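YycN protein (Bacillus subtilis, PDB 1ON0) is a putative GNAT-family acetyltransferase that probably moves an acyl group from a coenzyme A thioester to an acceptor. Local coordinates at the interface of chains A and B, the interface of chains C and A and the interface of chains C and B. Residues are numbered along the deposited sequence; one frame, centred on the assembly and turned at random. Chains: chain A/B/C, YycN protein.

Contact 1: the interface of chains A and B. Residues chain A 67, 71, 100, 103, 105; chain B 8, 10, 53, 55-56.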
loop_
_atom_site.group_PDB
_atom_site.type_symbol
_atom_site.label_atom_id
_atom_site.label_comp_id
_atom_site.label_asym_id
_atom_site.label_seq_id
_atom_site.Cartn_x
_atom_site.Cartn_y
_atom_site.Cartn_z
ATOM N N LEU A 67 10.072 -7.100 7.227
ATOM C CA LEU A 67 9.168 -6.005 7.591
ATOM C C LEU A 67 9.197 -5.985 9.109
ATOM O O LEU A 67 8.990 -4.958 9.760
ATOM C CB LEU A 67 7.754 -6.307 7.069
ATOM C CG LEU A 67 6.608 -5.286 6.988
ATOM C CD1 LEU A 67 5.604 -5.573 8.079
ATOM C CD2 LEU A 67 7.125 -3.858 7.053
ATOM N N ASP A 71 7.782 -11.351 9.108
ATOM C CA ASP A 71 7.511 -11.214 7.698
ATOM C C ASP A 71 8.716 -10.880 6.840
ATOM O O ASP A 71 9.201 -9.752 6.849
ATOM C CB ASP A 71 6.407 -10.180 7.497
ATOM C CG ASP A 71 5.106 -10.602 8.153
ATOM O OD1 ASP A 71 4.745 -10.050 9.208
ATOM O OD2 ASP A 71 4.447 -11.514 7.625
ATOM N N TYR A 100 3.831 -10.679 -0.444
ATOM C CA TYR A 100 4.135 -9.366 0.104
ATOM C C TYR A 100 4.179 -8.242 -0.941
ATOM O O TYR A 100 4.605 -7.122 -0.651
ATOM C CB TYR A 100 5.459 -9.422 0.879
ATOM C CG TYR A 100 5.401 -10.276 2.117
ATOM C CD1 TYR A 100 4.625 -9.901 3.212
ATOM C CD2 TYR A 100 6.123 -11.467 2.199
ATOM C CE1 TYR A 100 4.575 -10.687 4.355
ATOM C CE2 TYR A 100 6.074 -12.267 3.344
ATOM C CZ TYR A 100 5.301 -11.866 4.418
ATOM O OH TYR A 100 5.263 -12.628 5.568
ATOM N N LYS A 103 1.777 -3.748 -1.876
ATOM C CA LYS A 103 1.619 -3.000 -0.637
ATOM C C LYS A 103 2.527 -1.785 -0.616
ATOM O O LYS A 103 2.424 -0.938 0.277
ATOM C CB LYS A 103 1.943 -3.895 0.567
ATOM C CG LYS A 103 0.969 -5.048 0.801
ATOM C CD LYS A 103 -0.463 -4.548 0.982
ATOM C CE LYS A 103 -1.387 -5.670 1.423
ATOM N NZ LYS A 103 -1.005 -6.154 2.788
ATOM N N TYR A 105 5.862 -2.060 -0.484
ATOM C CA TYR A 105 7.087 -2.350 0.256
ATOM C C TYR A 105 8.296 -2.274 -0.673
ATOM O O TYR A 105 9.391 -1.928 -0.234
ATOM C CB TYR A 105 7.048 -3.753 0.893
ATOM C CG TYR A 105 5.953 -3.965 1.918
ATOM C CD1 TYR A 105 5.686 -3.012 2.896
ATOM C CD2 TYR A 105 5.200 -5.127 1.914
ATOM C CE1 TYR A 105 4.685 -3.211 3.852
ATOM C CE2 TYR A 105 4.201 -5.339 2.866
ATOM C CZ TYR A 105 3.951 -4.367 3.830
ATOM O OH TYR A 105 2.946 -4.551 4.753
HETATM N N MSE B 8 -5.096 -1.366 1.877
HETATM C CA MSE B 8 -4.366 -0.164 2.265
HETATM C C MSE B 8 -2.862 -0.330 2.012
HETATM O O MSE B 8 -2.288 -1.383 2.276
HETATM C CB MSE B 8 -4.637 0.161 3.736
HETATM C CG MSE B 8 -3.963 1.442 4.202
HETATM SE SE MSE B 8 -4.446 1.884 6.007
HETATM C CE MSE B 8 -3.492 0.513 6.897
ATOM N N THR B 10 1.351 0.708 2.289
ATOM C CA THR B 10 2.258 0.981 3.394
ATOM C C THR B 10 2.415 2.455 3.763
ATOM O O THR B 10 2.441 2.789 4.945
ATOM C CB THR B 10 3.648 0.333 3.151
ATOM O OG1 THR B 10 4.500 0.611 4.270
ATOM C CG2 THR B 10 4.293 0.876 1.875
ATOM N N ARG B 53 2.524 -7.039 13.351
ATOM C CA ARG B 53 3.171 -7.206 12.054
ATOM C C ARG B 53 2.575 -6.223 11.049
ATOM O O ARG B 53 2.421 -6.536 9.868
ATOM C CB ARG B 53 3.018 -8.655 11.572
ATOM C CG ARG B 53 3.393 -9.696 12.631
ATOM C CD ARG B 53 3.817 -11.024 12.032
ATOM N NE ARG B 53 2.790 -11.637 11.206
ATOM C CZ ARG B 53 2.994 -12.656 10.376
ATOM N NH1 ARG B 53 4.195 -13.194 10.247
ATOM N NH2 ARG B 53 1.991 -13.136 9.661
ATOM N N LEU B 55 0.530 -4.130 8.586
ATOM C CA LEU B 55 -0.508 -4.547 7.649
ATOM C C LEU B 55 -0.424 -6.044 7.401
ATOM O O LEU B 55 -1.310 -6.623 6.789
ATOM C CB LEU B 55 -0.346 -3.822 6.315
ATOM C CG LEU B 55 -0.801 -2.365 6.232
ATOM C CD1 LEU B 55 -0.204 -1.709 4.993
ATOM C CD2 LEU B 55 -2.311 -2.327 6.190
ATOM N N GLU B 56 0.640 -6.677 7.873
ATOM C CA GLU B 56 0.768 -8.105 7.648
ATOM C C GLU B 56 0.264 -8.909 8.819
ATOM O O GLU B 56 0.379 -10.128 8.834
ATOM C CB GLU B 56 2.224 -8.452 7.330
ATOM C CG GLU B 56 2.762 -7.632 6.175
ATOM C CD GLU B 56 1.878 -7.720 4.950
ATOM O OE1 GLU B 56 1.714 -6.705 4.236
ATOM O OE2 GLU B 56 1.336 -8.811 4.708
#

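Contact 2: the interface of chains C and A. Residues chain C 19, 23, 98, 101; chain A 19, 98-99, 101.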
loop_
_atom_site.group_PDB
_atom_site.type_symbol
_atom_site.label_atom_id
_atom_site.label_comp_id
_atom_site.label_asym_id
_atom_site.label_seq_id
_atom_site.Cartn_x
_atom_site.Cartn_y
_atom_site.Cartn_z
ATOM N N TYR C 19 -4.821 -13.125 -1.147
ATOM C CA TYR C 19 -3.699 -13.516 -2.016
ATOM C C TYR C 19 -4.007 -13.374 -3.517
ATOM O O TYR C 19 -3.408 -12.541 -4.193
ATOM C CB TYR C 19 -3.333 -14.970 -1.709
ATOM C CG TYR C 19 -2.018 -15.459 -2.262
ATOM C CD1 TYR C 19 -1.817 -15.610 -3.641
ATOM C CD2 TYR C 19 -0.982 -15.841 -1.389
ATOM C CE1 TYR C 19 -0.616 -16.136 -4.127
ATOM C CE2 TYR C 19 0.213 -16.366 -1.868
ATOM C CZ TYR C 19 0.392 -16.511 -3.227
ATOM O OH TYR C 19 1.577 -17.053 -3.680
ATOM N N HIS C 23 -2.863 -10.813 -6.424
ATOM C CA HIS C 23 -2.135 -11.440 -7.518
ATOM C C HIS C 23 -2.778 -11.207 -8.871
ATOM O O HIS C 23 -2.119 -10.765 -9.811
ATOM C CB HIS C 23 -1.994 -12.953 -7.311
ATOM C CG HIS C 23 -1.062 -13.600 -8.285
ATOM N ND1 HIS C 23 -1.378 -14.759 -8.961
ATOM C CD2 HIS C 23 0.187 -13.265 -8.688
ATOM C CE1 HIS C 23 -0.368 -15.109 -9.732
ATOM N NE2 HIS C 23 0.599 -14.217 -9.585
ATOM N N GLU C 98 4.924 -20.351 -3.309
ATOM C CA GLU C 98 6.339 -20.309 -3.657
ATOM C C GLU C 98 7.237 -21.354 -2.992
ATOM O O GLU C 98 8.075 -21.964 -3.651
ATOM C CB GLU C 98 6.902 -18.907 -3.384
ATOM C CG GLU C 98 6.345 -17.808 -4.272
ATOM C CD GLU C 98 7.051 -16.472 -4.076
ATOM O OE1 GLU C 98 6.930 -15.877 -2.984
ATOM O OE2 GLU C 98 7.739 -16.023 -5.017
ATOM N N ARG C 101 7.183 -24.892 -4.971
ATOM C CA ARG C 101 7.340 -25.020 -6.415
ATOM C C ARG C 101 8.700 -25.632 -6.690
ATOM O O ARG C 101 9.594 -25.567 -5.842
ATOM C CB ARG C 101 7.279 -23.650 -7.091
ATOM C CG ARG C 101 6.028 -22.894 -6.775
ATOM C CD ARG C 101 6.022 -21.523 -7.414
ATOM N NE ARG C 101 4.842 -20.798 -6.973
ATOM C CZ ARG C 101 4.634 -19.502 -7.175
ATOM N NH1 ARG C 101 5.538 -18.776 -7.822
ATOM N NH2 ARG C 101 3.518 -18.936 -6.718
ATOM N N TYR A 19 15.510 -20.598 -5.828
ATOM C CA TYR A 19 14.440 -19.702 -6.238
ATOM C C TYR A 19 14.917 -18.812 -7.380
ATOM O O TYR A 19 14.426 -18.919 -8.500
ATOM C CB TYR A 19 14.001 -18.862 -5.035
ATOM C CG TYR A 19 12.915 -17.838 -5.287
ATOM C CD1 TYR A 19 13.172 -16.672 -6.015
ATOM C CD2 TYR A 19 11.643 -18.006 -4.737
ATOM C CE1 TYR A 19 12.189 -15.693 -6.179
ATOM C CE2 TYR A 19 10.652 -17.035 -4.893
ATOM C CZ TYR A 19 10.930 -15.884 -5.612
ATOM O OH TYR A 19 9.949 -14.929 -5.746
ATOM N N GLU A 98 5.781 -13.125 -3.564
ATOM C CA GLU A 98 4.406 -12.967 -4.013
ATOM C C GLU A 98 3.451 -12.469 -2.911
ATOM O O GLU A 98 2.781 -11.441 -3.074
ATOM C CB GLU A 98 3.923 -14.303 -4.616
ATOM C CG GLU A 98 2.990 -14.174 -5.825
ATOM C CD GLU A 98 2.921 -15.441 -6.697
ATOM O OE1 GLU A 98 3.933 -15.788 -7.350
ATOM O OE2 GLU A 98 1.850 -16.086 -6.743
ATOM N N PRO A 99 3.392 -13.164 -1.766
ATOM C CA PRO A 99 2.500 -12.745 -0.680
ATOM C C PRO A 99 2.746 -11.352 -0.063
ATOM O O PRO A 99 1.941 -10.895 0.737
ATOM C CB PRO A 99 2.662 -13.868 0.348
ATOM C CG PRO A 99 4.071 -14.307 0.134
ATOM C CD PRO A 99 4.167 -14.352 -1.365
ATOM N N ARG A 101 3.755 -8.554 -2.162
ATOM C CA ARG A 101 3.705 -7.570 -3.245
ATOM C C ARG A 101 2.358 -6.859 -3.177
ATOM O O ARG A 101 1.426 -7.364 -2.555
ATOM C CB ARG A 101 3.809 -8.255 -4.608
ATOM C CG ARG A 101 5.098 -8.970 -4.857
ATOM C CD ARG A 101 5.024 -9.733 -6.157
ATOM N NE ARG A 101 6.145 -10.650 -6.269
ATOM C CZ ARG A 101 6.265 -11.588 -7.202
ATOM N NH1 ARG A 101 5.324 -11.747 -8.126
ATOM N NH2 ARG A 101 7.331 -12.381 -7.203
#

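Contact 3: the interface of chains C and A. Residues chain C 22, 40; chain A 98-99, 101-103.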
loop_
_atom_site.group_PDB
_atom_site.type_symbol
_atom_site.label_atom_id
_atom_site.label_comp_id
_atom_site.label_asym_id
_atom_site.label_seq_id
_atom_site.Cartn_x
_atom_site.Cartn_y
_atom_site.Cartn_z
ATOM N N LYS C 22 -4.858 -9.785 -4.816
ATOM C CA LYS C 22 -3.727 -8.927 -5.157
ATOM C C LYS C 22 -2.966 -9.495 -6.352
ATOM O O LYS C 22 -2.482 -8.760 -7.195
ATOM C CB LYS C 22 -2.758 -8.763 -3.964
ATOM C CG LYS C 22 -1.771 -9.936 -3.782
ATOM C CD LYS C 22 -0.640 -9.637 -2.776
ATOM C CE LYS C 22 -1.076 -9.800 -1.317
ATOM N NZ LYS C 22 -2.090 -8.796 -0.881
ATOM N N GLN C 40 -5.594 -3.174 -8.197
ATOM C CA GLN C 40 -6.098 -3.577 -6.883
ATOM C C GLN C 40 -7.620 -3.515 -6.759
ATOM O O GLN C 40 -8.277 -4.498 -6.406
ATOM C CB GLN C 40 -5.502 -2.688 -5.790
ATOM C CG GLN C 40 -3.984 -2.608 -5.745
ATOM C CD GLN C 40 -3.339 -3.791 -5.062
ATOM O OE1 GLN C 40 -3.343 -4.899 -5.583
ATOM N NE2 GLN C 40 -2.782 -3.560 -3.879
ATOM N N GLU A 98 5.781 -13.125 -3.564
ATOM C CA GLU A 98 4.406 -12.967 -4.013
ATOM C C GLU A 98 3.451 -12.469 -2.911
ATOM O O GLU A 98 2.781 -11.441 -3.074
ATOM C CB GLU A 98 3.923 -14.303 -4.616
ATOM C CG GLU A 98 2.990 -14.174 -5.825
ATOM C CD GLU A 98 2.921 -15.441 -6.697
ATOM O OE1 GLU A 98 3.933 -15.788 -7.350
ATOM O OE2 GLU A 98 1.850 -16.086 -6.743
ATOM N N PRO A 99 3.392 -13.164 -1.766
ATOM C CA PRO A 99 2.500 -12.745 -0.680
ATOM C C PRO A 99 2.746 -11.352 -0.063
ATOM O O PRO A 99 1.941 -10.895 0.737
ATOM C CB PRO A 99 2.662 -13.868 0.348
ATOM C CG PRO A 99 4.071 -14.307 0.134
ATOM C CD PRO A 99 4.167 -14.352 -1.365
ATOM N N ARG A 101 3.755 -8.554 -2.162
ATOM C CA ARG A 101 3.705 -7.570 -3.245
ATOM C C ARG A 101 2.358 -6.859 -3.177
ATOM O O ARG A 101 1.426 -7.364 -2.555
ATOM C CB ARG A 101 3.809 -8.255 -4.608
ATOM C CG ARG A 101 5.098 -8.970 -4.857
ATOM C CD ARG A 101 5.024 -9.733 -6.157
ATOM N NE ARG A 101 6.145 -10.650 -6.269
ATOM C CZ ARG A 101 6.265 -11.588 -7.202
ATOM N NH1 ARG A 101 5.324 -11.747 -8.126
ATOM N NH2 ARG A 101 7.331 -12.381 -7.203
ATOM N N GLY A 102 2.259 -5.699 -3.825
ATOM C CA GLY A 102 1.015 -4.945 -3.844
ATOM C C GLY A 102 0.725 -4.158 -2.579
ATOM O O GLY A 102 -0.436 -3.909 -2.247
ATOM N N LYS A 103 1.777 -3.748 -1.876
ATOM C CA LYS A 103 1.619 -3.000 -0.637
ATOM C C LYS A 103 2.527 -1.785 -0.616
ATOM O O LYS A 103 2.424 -0.938 0.277
ATOM C CB LYS A 103 1.943 -3.895 0.567
ATOM C CG LYS A 103 0.969 -5.048 0.801
ATOM C CD LYS A 103 -0.463 -4.548 0.982
ATOM C CE LYS A 103 -1.387 -5.670 1.423
ATOM N NZ LYS A 103 -1.005 -6.154 2.788
#

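Contact 4: the interface of chains C and B. Residues chain C 10-11, 14; chain B 80-83, 87, 120-122.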
loop_
_atom_site.group_PDB
_atom_site.type_symbol
_atom_site.label_atom_id
_atom_site.label_comp_id
_atom_site.label_asym_id
_atom_site.label_seq_id
_atom_site.Cartn_x
_atom_site.Cartn_y
_atom_site.Cartn_z
ATOM N N THR C 10 -12.519 -22.151 6.395
ATOM C CA THR C 10 -12.760 -20.739 6.631
ATOM C C THR C 10 -11.498 -19.887 6.439
ATOM O O THR C 10 -11.461 -19.007 5.580
ATOM C CB THR C 10 -13.296 -20.530 8.057
ATOM O OG1 THR C 10 -12.328 -21.004 9.005
ATOM C CG2 THR C 10 -14.596 -21.308 8.253
ATOM N N GLU C 11 -10.465 -20.164 7.228
ATOM C CA GLU C 11 -9.222 -19.405 7.157
ATOM C C GLU C 11 -8.414 -19.558 5.869
ATOM O O GLU C 11 -7.877 -18.573 5.353
ATOM C CB GLU C 11 -8.346 -19.739 8.361
ATOM C CG GLU C 11 -9.019 -19.392 9.673
ATOM C CD GLU C 11 -9.627 -17.996 9.648
ATOM O OE1 GLU C 11 -8.877 -17.024 9.409
ATOM O OE2 GLU C 11 -10.855 -17.871 9.861
ATOM N N ARG C 14 -10.087 -17.173 3.239
ATOM C CA ARG C 14 -9.839 -15.745 3.425
ATOM C C ARG C 14 -8.435 -15.355 3.003
ATOM O O ARG C 14 -8.249 -14.384 2.278
ATOM C CB ARG C 14 -10.092 -15.360 4.885
ATOM C CG ARG C 14 -11.522 -15.632 5.327
ATOM C CD ARG C 14 -12.062 -14.492 6.160
ATOM N NE ARG C 14 -12.207 -14.865 7.559
ATOM C CZ ARG C 14 -13.313 -15.370 8.089
ATOM N NH1 ARG C 14 -14.385 -15.562 7.336
ATOM N NH2 ARG C 14 -13.342 -15.677 9.375
ATOM N N ALA B 80 -11.128 -10.505 11.454
ATOM C CA ALA B 80 -11.931 -11.712 11.380
ATOM C C ALA B 80 -11.335 -12.761 12.303
ATOM O O ALA B 80 -10.430 -13.498 11.918
ATOM C CB ALA B 80 -11.975 -12.227 9.942
ATOM N N GLU B 81 -11.848 -12.801 13.532
ATOM C CA GLU B 81 -11.389 -13.736 14.545
ATOM C C GLU B 81 -11.486 -15.147 13.999
ATOM O O GLU B 81 -12.571 -15.624 13.681
ATOM C CB GLU B 81 -12.243 -13.600 15.807
ATOM C CG GLU B 81 -11.704 -14.342 17.020
ATOM C CD GLU B 81 -12.262 -13.793 18.322
ATOM O OE1 GLU B 81 -13.471 -13.963 18.575
ATOM O OE2 GLU B 81 -11.489 -13.180 19.088
ATOM N N PRO B 82 -10.343 -15.841 13.887
ATOM C CA PRO B 82 -10.353 -17.211 13.362
ATOM C C PRO B 82 -11.208 -18.171 14.198
ATOM O O PRO B 82 -11.161 -18.154 15.428
ATOM C CB PRO B 82 -8.866 -17.579 13.332
ATOM C CG PRO B 82 -8.292 -16.787 14.454
ATOM C CD PRO B 82 -8.997 -15.461 14.363
ATOM N N GLU B 83 -12.005 -18.979 13.508
ATOM C CA GLU B 83 -12.885 -19.944 14.141
ATOM C C GLU B 83 -13.930 -19.358 15.096
ATOM O O GLU B 83 -14.359 -20.027 16.039
ATOM C CB GLU B 83 -12.057 -21.017 14.865
ATOM C CG GLU B 83 -11.747 -22.226 13.999
ATOM C CD GLU B 83 -11.024 -21.859 12.714
ATOM O OE1 GLU B 83 -9.776 -21.780 12.735
ATOM O OE2 GLU B 83 -11.706 -21.643 11.688
ATOM N N GLN B 87 -18.872 -16.428 13.304
ATOM C CA GLN B 87 -18.179 -15.869 12.150
ATOM C C GLN B 87 -18.327 -14.359 12.036
ATOM O O GLN B 87 -18.678 -13.828 10.975
ATOM C CB GLN B 87 -18.675 -16.525 10.866
ATOM C CG GLN B 87 -17.962 -17.813 10.532
ATOM C CD GLN B 87 -16.448 -17.640 10.550
ATOM O OE1 GLN B 87 -15.930 -16.579 10.187
ATOM N NE2 GLN B 87 -15.732 -18.683 10.966
HETATM N N MSE B 120 -16.526 -12.909 2.273
HETATM C CA MSE B 120 -15.438 -13.470 3.082
HETATM C C MSE B 120 -15.946 -14.547 4.014
HETATM O O MSE B 120 -15.172 -15.196 4.705
HETATM C CB MSE B 120 -14.771 -12.381 3.915
HETATM C CG MSE B 120 -13.965 -11.404 3.121
HETATM SE SE MSE B 120 -13.284 -10.050 4.268
HETATM C CE MSE B 120 -12.250 -11.177 5.452
ATOM N N GLY B 121 -17.259 -14.714 4.039
ATOM C CA GLY B 121 -17.859 -15.715 4.897
ATOM C C GLY B 121 -18.229 -15.175 6.262
ATOM O O GLY B 121 -18.656 -15.934 7.120
ATOM N N ILE B 122 -18.072 -13.870 6.462
ATOM C CA ILE B 122 -18.401 -13.240 7.749
ATOM C C ILE B 122 -19.901 -12.981 7.877
ATOM O O ILE B 122 -20.480 -12.252 7.073
ATOM C CB ILE B 122 -17.636 -11.904 7.918
ATOM C CG1 ILE B 122 -16.120 -12.189 7.938
ATOM C CG2 ILE B 122 -18.078 -11.197 9.194
ATOM C CD1 ILE B 122 -15.229 -10.943 7.831
#

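Contact 1: the interface of chains A and B
A:Lys103 and A:Tyr105 belong to the R-G-K-G-Y-A stretch of GNAT motif A, the loop and helix start that typically cradle the coenzyme A pyrophosphate; here they close on B:Glu56 from the 3-10 helix 54-56. One carboxylate oxygen takes both donors. The phenol OH of A:Tyr105 meets B:Glu56 OE1 at 2.5 Å on the anti lone pair, while A:Lys103 NZ comes to the same OE1 at 3.1 Å from the syn side, 28° out of the carboxylate plane, adding a salt bridge. A bend at chi2 (-53°) turns the glutamate tip toward these donors, and the carboxyl carbon B:Glu56 CD lies at the edge of the A:Tyr100 ring, 3.9 Å from A:Tyr100 CD1. An alanine in place of B:Glu56 would probably leave the A:Lys103 ammonium without this counter-charge and the A:Tyr105 hydroxyl without this acceptor. Farther along, A:Asp71 OD2 lies over one face of the B:Arg53 guanidinium, 3.1 Å from NH1, a salt bridge whose N-H is not aimed at the oxygen. A:Tyr100 OH steadies that carboxylate through a 2.5 Å bond to A:Asp71 OD2. At the opposite end B:Thr10 N, opening helix 10-21, donates to A:Lys103 O at 2.8 Å. The patch ties the likely cofactor loop of one subunit to its neighbour; whether this is the interface of the native homodimer the structure alone does not show.

Contact 2: the interface of chains C and A
C:His23 carries the carboxylate of A:Glu98 stacked parallel over the rim of its ring: the planes are 5° apart, and A:Glu98 OE2 lies 3.6 Å from C:His23 NE2. C:Arg101 meets this carboxylate differently. Its extended chain brings the edge of the guanidinium to A:Glu98 CD, the two planes turned 46° apart, for a salt bridge of 3.2 Å from C:Arg101 NH2 to A:Glu98 OE1 whose hydrogen bonds are all weak. C:Tyr19 approaches across the glutamate at about a right angle, and its hydroxyl adds another weak bond to OE2. A:Pro99 lies alongside the tyrosine, pointing the same way.

The equivalent glutamate of the other chain is used in another manner. The chain of C:Glu98, extended at chi2 (-173°), carries its carboxylate across to two donors of chain A. A:Tyr19 OH reaches C:Glu98 OE2 at 2.6 Å, on the syn side but 22° out of the carboxylate plane. The backbone A:Glu98 N donates to C:Glu98 OE1 at 3.0 Å from above the carboxylate plane, so a negative group probably favours the start of the 3-10 helix 98-100 of chain A. The two carboxylates stay 4.5 Å apart, C:Glu98 OE2 to A:Glu98 OE1, and C:Arg101 may ease their repulsion. Between the subunits, the long helix of one chain (10-30 in C, 10-31 in A) meets the 3-10 helix 98-100 of the other, which follows strand 88-96 and leads through the loop holding Arg101 into helix 105-119.

Contact 3: the interface of chains C and A
C:Gln40 and A:Gly102 make the closer side of this small patch, where the side-chain amide of helix 36-50 comes down on the backbone of the motif-A loop. C:Gln40 NE2 donates to A:Gly102 O at 2.9 Å, but the bond is weak, bent to 119° at the hydrogen. The glutamine chain turns sharply at chi2 (-80°), and that turn swings the amide toward the loop. A:Gly102 has a positive phi of 78°, a conformation glycine adopts easily, and it has no side chain of its own, which probably lets the amide come near.

The C:Lys22 side is looser. This lysine buries 58 Å², more than any other residue here, yet it is poorly ordered, and its exact path is doubtful. As modelled, the aliphatic part passes over main-chain carbonyls of chain A, with C:Lys22 CE 3.7 Å from A:Arg101 O and 3.8 Å from A:Pro99 O. No hydrogen bond from this lysine to the chain A residues here is seen, and the methylenes merely lie against the carbonyl oxygens. The side chain crosses that of A:Lys103 at about a right angle, with two like charges near each other, which would probably discourage a fixed position. The modelled ammonium atoms, C:Lys22 NZ and A:Lys103 NZ, are 4.6 Å apart.

Contact 4: the interface of chains C and B
C:Arg14 reaches tip to tip toward B:Gln87 and hides 114 Å² against chain B, far more than its neighbours. Its NH2 gives a nearly straight bond, 166° at the hydrogen, to B:Gln87 OE1 at 2.9 Å, meeting a lone pair in the plane of the amide. NH1 turns to B:Met120 O at 2.8 Å; that oxygen lies in the guanidinium plane, although the donor stands above the carbonyl plane. B:Met120, a selenomethionine, ends helix 105-120, so the positive group may also gain from the helix's C-terminal end. B:Met120 CE butts against C:Arg14 CD at 3.4 Å, the two chains crossing at about a right angle, and B:Ala80 CB packs 3.6 Å from C:Arg14 NE. Bends at chi2 and chi3 (-109°) fold the arginine into this place.

C:Glu11 braces it from its own helix, OE2 making a salt bridge of 3.4 Å to C:Arg14 NH2, while its carboxyl carbon CD rests on B:Pro82 CB at 3.8 Å. A leucine in place of C:Arg14 would probably leave the B:Met120 carbonyl and the B:Gln87 amide oxygen without these donors. The site anchors the start of C helix 10-30 on chain B and may help hold the deposited assembly together; the structure alone does not show whether it belongs to the native homodimer.

Contacts 1, 2 and 3 meet around residues 98 to 105 of chain A. Contact 3 lies about 9 Å from each of the other two, measured between C-alpha centres, sharing A:Lys103 with contact 1 and A:Glu98, A:Pro99 and A:Arg101 with contact 2; contacts 1 and 2 are about 14 Å apart. The motif-A region of chain A thus faces chains B and C at once. Contact 4 stands 20 to 22 Å from the others and joins B to C directly, so that these three of the four chains of the deposited assembly all touch one another. The native homodimer need not use all these surfaces.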